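PDB 2JHN: 3-methyladenine dna-glycosylase from Archaeoglobus fulgidus, which belongs to the HhH-GPD (helix-hairpin-helix) superfamily of base excision DNA repair proteins and carries a TATA-box-binding-protein-like domain at its N terminus. Local coordinates for residues R220-A223 with E224-S228; A208-Y211 with L212-F215. The protein carries 1 engineered substitution. All coordinates share one frame; numbering follows the deposited sequence.

How the interactions relate
Coming from the N terminus, the chain first reaches interaction 2 (208-215), where side chains four residues apart meet on helix 205-213 and the turn after it. It closes before interaction 1 (220-228) opens one helix later, on helix 220-229; the two therefore stand in series, neither nested nor crossed, and each spans only local turns. In space they touch: the A223 methyl packs on T213 CG2 and on the Y209 ring, R220 CB meets Y209 OH, and V226 CG1 rests against L212 CD1. They lie on the two helices of the helix-hairpin-helix motif, which are joined by a short hairpin that holds a sodium ion.

Interaction 1. Residues R220-A223 with E224-S228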
ATOM      1  N   ARG A 220       1.608 -14.123 -11.762  1.00 12.00           N
ATOM      2  CA  ARG A 220       0.329 -13.405 -11.875  1.00 11.79           C
ATOM      3  C   ARG A 220      -0.046 -12.676 -10.569  1.00 11.48           C
ATOM      4  O   ARG A 220      -0.403 -11.500 -10.612  1.00 10.55           O
ATOM      5  CB  ARG A 220      -0.792 -14.349 -12.297  1.00 11.86           C
ATOM      6  CG  ARG A 220      -2.120 -13.664 -12.394  1.00 12.13           C
ATOM      7  CD  ARG A 220      -3.153 -14.576 -13.052  1.00 16.56           C
ATOM      8  NE  ARG A 220      -4.236 -13.740 -13.555  1.00 19.54           N
ATOM      9  CZ  ARG A 220      -5.299 -14.188 -14.214  1.00 22.58           C
ATOM     10  NH1 ARG A 220      -5.442 -15.504 -14.448  1.00 21.73           N
ATOM     11  NH2 ARG A 220      -6.220 -13.311 -14.640  1.00 21.03           N
ATOM     12  N   TRP A 221       0.048 -13.369  -9.431  1.00 10.82           N
ATOM     13  CA  TRP A 221      -0.371 -12.795  -8.157  1.00 12.76           C
ATOM     14  C   TRP A 221       0.459 -11.565  -7.794  1.00 11.74           C
ATOM     15  O   TRP A 221      -0.104 -10.512  -7.538  1.00 11.53           O
ATOM     16  CB  TRP A 221      -0.332 -13.827  -7.018  1.00 14.53           C
ATOM     17  CG  TRP A 221      -0.544 -13.208  -5.678  1.00 18.39           C
ATOM     18  CD1 TRP A 221      -1.662 -12.528  -5.239  1.00 19.69           C
ATOM     19  CD2 TRP A 221       0.391 -13.178  -4.601  1.00 21.45           C
ATOM     20  NE1 TRP A 221      -1.468 -12.093  -3.946  1.00 21.85           N
ATOM     21  CE2 TRP A 221      -0.219 -12.478  -3.531  1.00 19.93           C
ATOM     22  CE3 TRP A 221       1.688 -13.699  -4.422  1.00 22.74           C
ATOM     23  CZ2 TRP A 221       0.431 -12.265  -2.301  1.00 22.48           C
ATOM     24  CZ3 TRP A 221       2.325 -13.504  -3.194  1.00 22.34           C
ATOM     25  CH2 TRP A 221       1.696 -12.785  -2.152  1.00 21.94           C
ATOM     26  N   THR A 222       1.784 -11.693  -7.806  1.00 11.10           N
ATOM     27  CA  THR A 222       2.662 -10.554  -7.507  1.00 11.19           C
ATOM     28  C   THR A 222       2.420  -9.392  -8.478  1.00 10.46           C
ATOM     29  O   THR A 222       2.391  -8.227  -8.060  1.00  9.85           O
ATOM     30  CB  THR A 222       4.120 -10.992  -7.563  1.00 12.39           C
ATOM     31  OG1 THR A 222       4.321 -11.980  -6.535  1.00 14.47           O
ATOM     32  CG2 THR A 222       5.070  -9.769  -7.367  1.00 11.94           C
ATOM     33  N   ALA A 223       2.234  -9.698  -9.759  1.00  9.08           N
ATOM     34  CA  ALA A 223       2.082  -8.630 -10.761  1.00  9.90           C
ATOM     35  C   ALA A 223       0.739  -7.890 -10.523  1.00  9.91           C
ATOM     36  O   ALA A 223       0.683  -6.633 -10.511  1.00  9.91           O
ATOM     37  CB  ALA A 223       2.199  -9.199 -12.210  1.00 10.20           C
ATOM     38  N   GLU A 224      -0.327  -8.659 -10.309  1.00  9.65           N
ATOM     39  CA  GLU A 224      -1.655  -8.055 -10.051  1.00 10.59           C
ATOM     40  C   GLU A 224      -1.710  -7.299  -8.729  1.00  9.59           C
ATOM     41  O   GLU A 224      -2.352  -6.232  -8.658  1.00 10.32           O
ATOM     42  CB  GLU A 224      -2.791  -9.076 -10.161  1.00  9.90           C
ATOM     43  CG  GLU A 224      -2.906  -9.657 -11.586  1.00 11.06           C
ATOM     44  CD  GLU A 224      -4.053 -10.622 -11.755  1.00 13.73           C
ATOM     45  OE1 GLU A 224      -4.581 -11.128 -10.724  1.00 14.37           O
ATOM     46  OE2 GLU A 224      -4.433 -10.842 -12.944  1.00 14.26           O
ATOM     47  N   LEU A 225      -1.056  -7.826  -7.705  1.00 10.48           N
ATOM     48  CA  LEU A 225      -0.948  -7.098  -6.418  1.00 10.82           C
ATOM     49  C   LEU A 225      -0.209  -5.753  -6.627  1.00 10.25           C
ATOM     50  O   LEU A 225      -0.688  -4.697  -6.206  1.00 10.21           O
ATOM     51  CB  LEU A 225      -0.236  -7.963  -5.370  1.00 10.93           C
ATOM     52  CG  LEU A 225      -0.259  -7.532  -3.914  1.00 12.11           C
ATOM     53  CD1 LEU A 225      -1.730  -7.571  -3.434  1.00 13.97           C
ATOM     54  CD2 LEU A 225       0.618  -8.539  -3.124  1.00 13.18           C
ATOM     55  N   VAL A 226       0.918  -5.783  -7.331  1.00  9.88           N
ATOM     56  CA  VAL A 226       1.660  -4.523  -7.638  1.00  9.23           C
ATOM     57  C   VAL A 226       0.771  -3.546  -8.385  1.00  9.22           C
ATOM     58  O   VAL A 226       0.677  -2.375  -8.009  1.00  7.92           O
ATOM     59  CB  VAL A 226       2.952  -4.798  -8.421  1.00  8.79           C
ATOM     60  CG1 VAL A 226       3.529  -3.484  -9.045  1.00  9.64           C
ATOM     61  CG2 VAL A 226       3.990  -5.482  -7.498  1.00  9.74           C
ATOM     62  N   LEU A 227       0.114  -4.029  -9.444  1.00  8.97           N
ATOM     63  CA  LEU A 227      -0.732  -3.197 -10.267  1.00 10.50           C
ATOM     64  C   LEU A 227      -1.782  -2.440  -9.426  1.00 10.11           C
ATOM     65  O   LEU A 227      -1.986  -1.251  -9.611  1.00 10.65           O
ATOM     66  CB  LEU A 227      -1.423  -4.036 -11.354  1.00  9.05           C
ATOM     67  CG  LEU A 227      -0.507  -4.206 -12.601  1.00 12.40           C
ATOM     68  CD1 LEU A 227      -0.934  -5.394 -13.425  1.00 14.33           C
ATOM     69  CD2 LEU A 227      -0.597  -2.938 -13.442  1.00 15.74           C
ATOM     70  N   SER A 228      -2.402  -3.142  -8.504  1.00 10.25           N
ATOM     71  CA  SER A 228      -3.481  -2.545  -7.693  1.00 11.45           C
ATOM     72  C   SER A 228      -2.939  -1.719  -6.519  1.00 11.04           C
ATOM     73  O   SER A 228      -3.326  -0.548  -6.344  1.00 12.54           O
ATOM     74  CB  SER A 228      -4.428  -3.636  -7.195  1.00 11.79           C
ATOM     75  OG  SER A 228      -3.740  -4.697  -6.565  1.00 14.62           O
TER
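E224 reaches back one helical turn to R220, and its side chain meets that residue from root to tip. CB and CG lie against the R220 carbonyl, with E224 CG 3.3 Å from R220 O, the same oxygen that accepts the backbone bond from E224 N. CG stands beside the backbone N of E224 (chi1 -63°) and the chain then runs extended, so E224 CD arrives over the aliphatic part of the arginine, 3.7 Å from R220 CG. At the tip, E224 OE2 forms a salt bridge with R220 NE at 3.0 Å. The bond is nearly straight (168°) and lies in the guanidinium plane, yet it reaches OE2 from above the carboxylate, the two planes being turned 73° apart. R220 NH2 adds a weak bond to OE2, while OE1 turns to R263, so the buried carboxylate is shared by two arginines that probably stabilise its negative charge. The helix is the second of a helix-hairpin-helix motif, and its i to i+4 backbone bonds, among them L227 N to A223 O at 2.9 Å, continue along this turn and the next. On another side of the helix L225 lies alongside W221, both pointing the same way; L225 CD2 approaches the indole obliquely, 3.8 Å from W221 CZ2, while W221 NE1 is hydrogen-bonded to D240.

Interaction 2. Residues A208-Y211 with L212-F215; sequences AYEY and LTSF. With NA (sodium ion), chain E.
T213 is tied to Y209, one helical turn back, by two hydrogen bonds to the same oxygen and by a methyl-on-ring contact. The carbonyl oxygen Y209 O accepts both T213 N, at 3.0 Å, and T213 OG1, at 2.8 Å, and the two donors approach from opposite faces of the carbonyl plane. With OG1 set between the backbone N and the carbonyl carbon of T213 (chi1 55°), the methyl CG2 is directed over one face of the Y209 ring, a CH-pi contact in which T213 CG2 lies 3.8 Å from the ring centroid. Two residues further on, an aromatic pair forms: the edge of F215 is turned to the face of Y211 in a T-shaped stack, planes at 86°, with F215 CE2 coming 3.6 Å from Y211 CZ. Near the C-terminal end of the helix, S214 N makes weak bonds to E210 O and Y211 O, whereas S214 OG donates a short one of 2.7 Å to Y211 O.

Outside this shell, Y211 OH is hydrogen-bonded to E194 and its ring meets that of W203, while F215 packs on L187 and I191 of helix 182-192. The Y209 and T213 side lies against helix 220-229, the partner helix of the helix-hairpin-helix motif. Where the chain leads from the helix into the hairpin, a sodium ion is bound by T213 O at 2.3 Å and F215 O at 2.5 Å, with I218 O and two waters completing the site. All the protein ligands are neutral backbone oxygens, so this stretch binds the cation through carbonyls aimed by its fold, and the ion would in turn partly offset the negative end of the helix dipole.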
ATOM      1  N   ALA A 208       2.136  -3.018 -18.391  1.00 14.53           N
ATOM      2  CA  ALA A 208       2.745  -3.111 -17.055  1.00 13.01           C
ATOM      3  C   ALA A 208       2.738  -4.566 -16.566  1.00 12.57           C
ATOM      4  O   ALA A 208       3.737  -5.024 -16.026  1.00 12.28           O
ATOM      5  CB  ALA A 208       2.047  -2.170 -16.083  1.00 13.29           C
ATOM      6  N   TYR A 209       1.635  -5.291 -16.794  1.00 12.05           N
ATOM      7  CA  TYR A 209       1.555  -6.720 -16.436  1.00 13.21           C
ATOM      8  C   TYR A 209       2.643  -7.544 -17.135  1.00 13.09           C
ATOM      9  O   TYR A 209       3.306  -8.371 -16.515  1.00 12.47           O
ATOM     10  CB  TYR A 209       0.159  -7.306 -16.772  1.00 13.25           C
ATOM     11  CG  TYR A 209       0.035  -8.749 -16.345  1.00 14.06           C
ATOM     12  CD1 TYR A 209      -0.326  -9.081 -15.037  1.00 13.63           C
ATOM     13  CD2 TYR A 209       0.317  -9.806 -17.242  1.00 13.68           C
ATOM     14  CE1 TYR A 209      -0.429 -10.444 -14.625  1.00 11.04           C
ATOM     15  CE2 TYR A 209       0.213 -11.151 -16.831  1.00 15.10           C
ATOM     16  CZ  TYR A 209      -0.155 -11.463 -15.524  1.00 12.29           C
ATOM     17  OH  TYR A 209      -0.247 -12.799 -15.124  1.00 13.05           O
ATOM     18  N   GLU A 210       2.840  -7.312 -18.427  0.50 14.05           N
ATOM     19  CA  GLU A 210       3.843  -8.077 -19.171  0.50 14.31           C
ATOM     20  C   GLU A 210       5.265  -7.704 -18.758  0.50 13.93           C
ATOM     21  O   GLU A 210       6.149  -8.549 -18.759  0.50 14.36           O
ATOM     22  CB  GLU A 210       3.649  -7.918 -20.684  0.50 14.70           C
ATOM     23  CG  GLU A 210       2.417  -8.627 -21.219  0.50 17.27           C
ATOM     24  CD  GLU A 210       2.488 -10.148 -21.072  0.50 20.17           C
ATOM     25  OE1 GLU A 210       3.568 -10.726 -21.337  0.50 22.47           O
ATOM     26  OE2 GLU A 210       1.461 -10.766 -20.712  0.50 21.09           O
ATOM     27  N   TYR A 211       5.483  -6.449 -18.377  1.00 14.01           N
ATOM     28  CA  TYR A 211       6.784  -6.051 -17.859  1.00 14.03           C
ATOM     29  C   TYR A 211       7.077  -6.745 -16.524  1.00 13.14           C
ATOM     30  O   TYR A 211       8.137  -7.378 -16.354  1.00 12.74           O
ATOM     31  CB  TYR A 211       6.882  -4.541 -17.738  1.00 14.36           C
ATOM     32  CG  TYR A 211       8.143  -4.052 -17.055  1.00 15.21           C
ATOM     33  CD1 TYR A 211       9.361  -4.018 -17.735  1.00 14.60           C
ATOM     34  CD2 TYR A 211       8.109  -3.619 -15.722  1.00 16.65           C
ATOM     35  CE1 TYR A 211      10.541  -3.563 -17.095  1.00 14.80           C
ATOM     36  CE2 TYR A 211       9.247  -3.165 -15.070  1.00 15.92           C
ATOM     37  CZ  TYR A 211      10.471  -3.142 -15.770  1.00 17.67           C
ATOM     38  OH  TYR A 211      11.592  -2.666 -15.141  1.00 16.33           O
ATOM     39  N   LEU A 212       6.127  -6.666 -15.592  1.00 11.79           N
ATOM     40  CA  LEU A 212       6.350  -7.266 -14.267  1.00 11.57           C
ATOM     41  C   LEU A 212       6.595  -8.772 -14.383  1.00 12.35           C
ATOM     42  O   LEU A 212       7.558  -9.281 -13.840  1.00 12.61           O
ATOM     43  CB  LEU A 212       5.184  -6.953 -13.311  1.00 11.50           C
ATOM     44  CG  LEU A 212       5.128  -5.455 -12.973  1.00  9.89           C
ATOM     45  CD1 LEU A 212       3.746  -5.113 -12.424  1.00 10.29           C
ATOM     46  CD2 LEU A 212       6.232  -5.139 -11.961  1.00 11.53           C
ATOM     47  N   THR A 213       5.757  -9.460 -15.155  1.00 13.20           N
ATOM     48  CA  THR A 213       5.821 -10.910 -15.239  1.00 13.78           C
ATOM     49  C   THR A 213       6.998 -11.379 -16.096  1.00 14.25           C
ATOM     50  O   THR A 213       7.340 -12.560 -16.062  1.00 15.00           O
ATOM     51  CB  THR A 213       4.507 -11.558 -15.755  1.00 12.41           C
ATOM     52  OG1 THR A 213       4.140 -10.983 -17.016  1.00 14.30           O
ATOM     53  CG2 THR A 213       3.373 -11.367 -14.740  1.00 13.94           C
ATOM     54  N   SER A 214       7.617 -10.460 -16.825  1.00 14.46           N
ATOM     55  CA  SER A 214       8.837 -10.752 -17.599  1.00 16.30           C
ATOM     56  C   SER A 214      10.060 -11.063 -16.707  1.00 17.23           C
ATOM     57  O   SER A 214      11.063 -11.623 -17.183  1.00 18.50           O
ATOM     58  CB  SER A 214       9.142  -9.623 -18.608  1.00 15.98           C
ATOM     59  OG  SER A 214       9.894  -8.577 -18.020  1.00 17.37           O
ATOM     60  N   PHE A 215       9.992 -10.700 -15.428  1.00 16.65           N
ATOM     61  CA  PHE A 215      11.030 -11.084 -14.476  1.00 16.96           C
ATOM     62  C   PHE A 215      10.774 -12.496 -13.948  1.00 18.07           C
ATOM     63  O   PHE A 215       9.652 -12.831 -13.580  1.00 16.77           O
ATOM     64  CB  PHE A 215      11.091 -10.069 -13.319  1.00 17.18           C
ATOM     65  CG  PHE A 215      11.550  -8.700 -13.748  1.00 17.57           C
ATOM     66  CD1 PHE A 215      12.900  -8.342 -13.668  1.00 17.47           C
ATOM     67  CD2 PHE A 215      10.641  -7.769 -14.239  1.00 15.69           C
ATOM     68  CE1 PHE A 215      13.324  -7.075 -14.074  1.00 19.27           C
ATOM     69  CE2 PHE A 215      11.068  -6.481 -14.638  1.00 18.27           C
ATOM     70  CZ  PHE A 215      12.400  -6.149 -14.559  1.00 19.58           C
TER
HETATM   71 NA    NA E1298       7.737 -14.120 -14.389  1.00 18.75          NA
HETATM   72  O   HOH W   1       8.262 -16.089 -13.029  1.00 17.01           O
HETATM   73  O   HOH W   2       5.837 -15.514 -15.294  1.00 19.18           O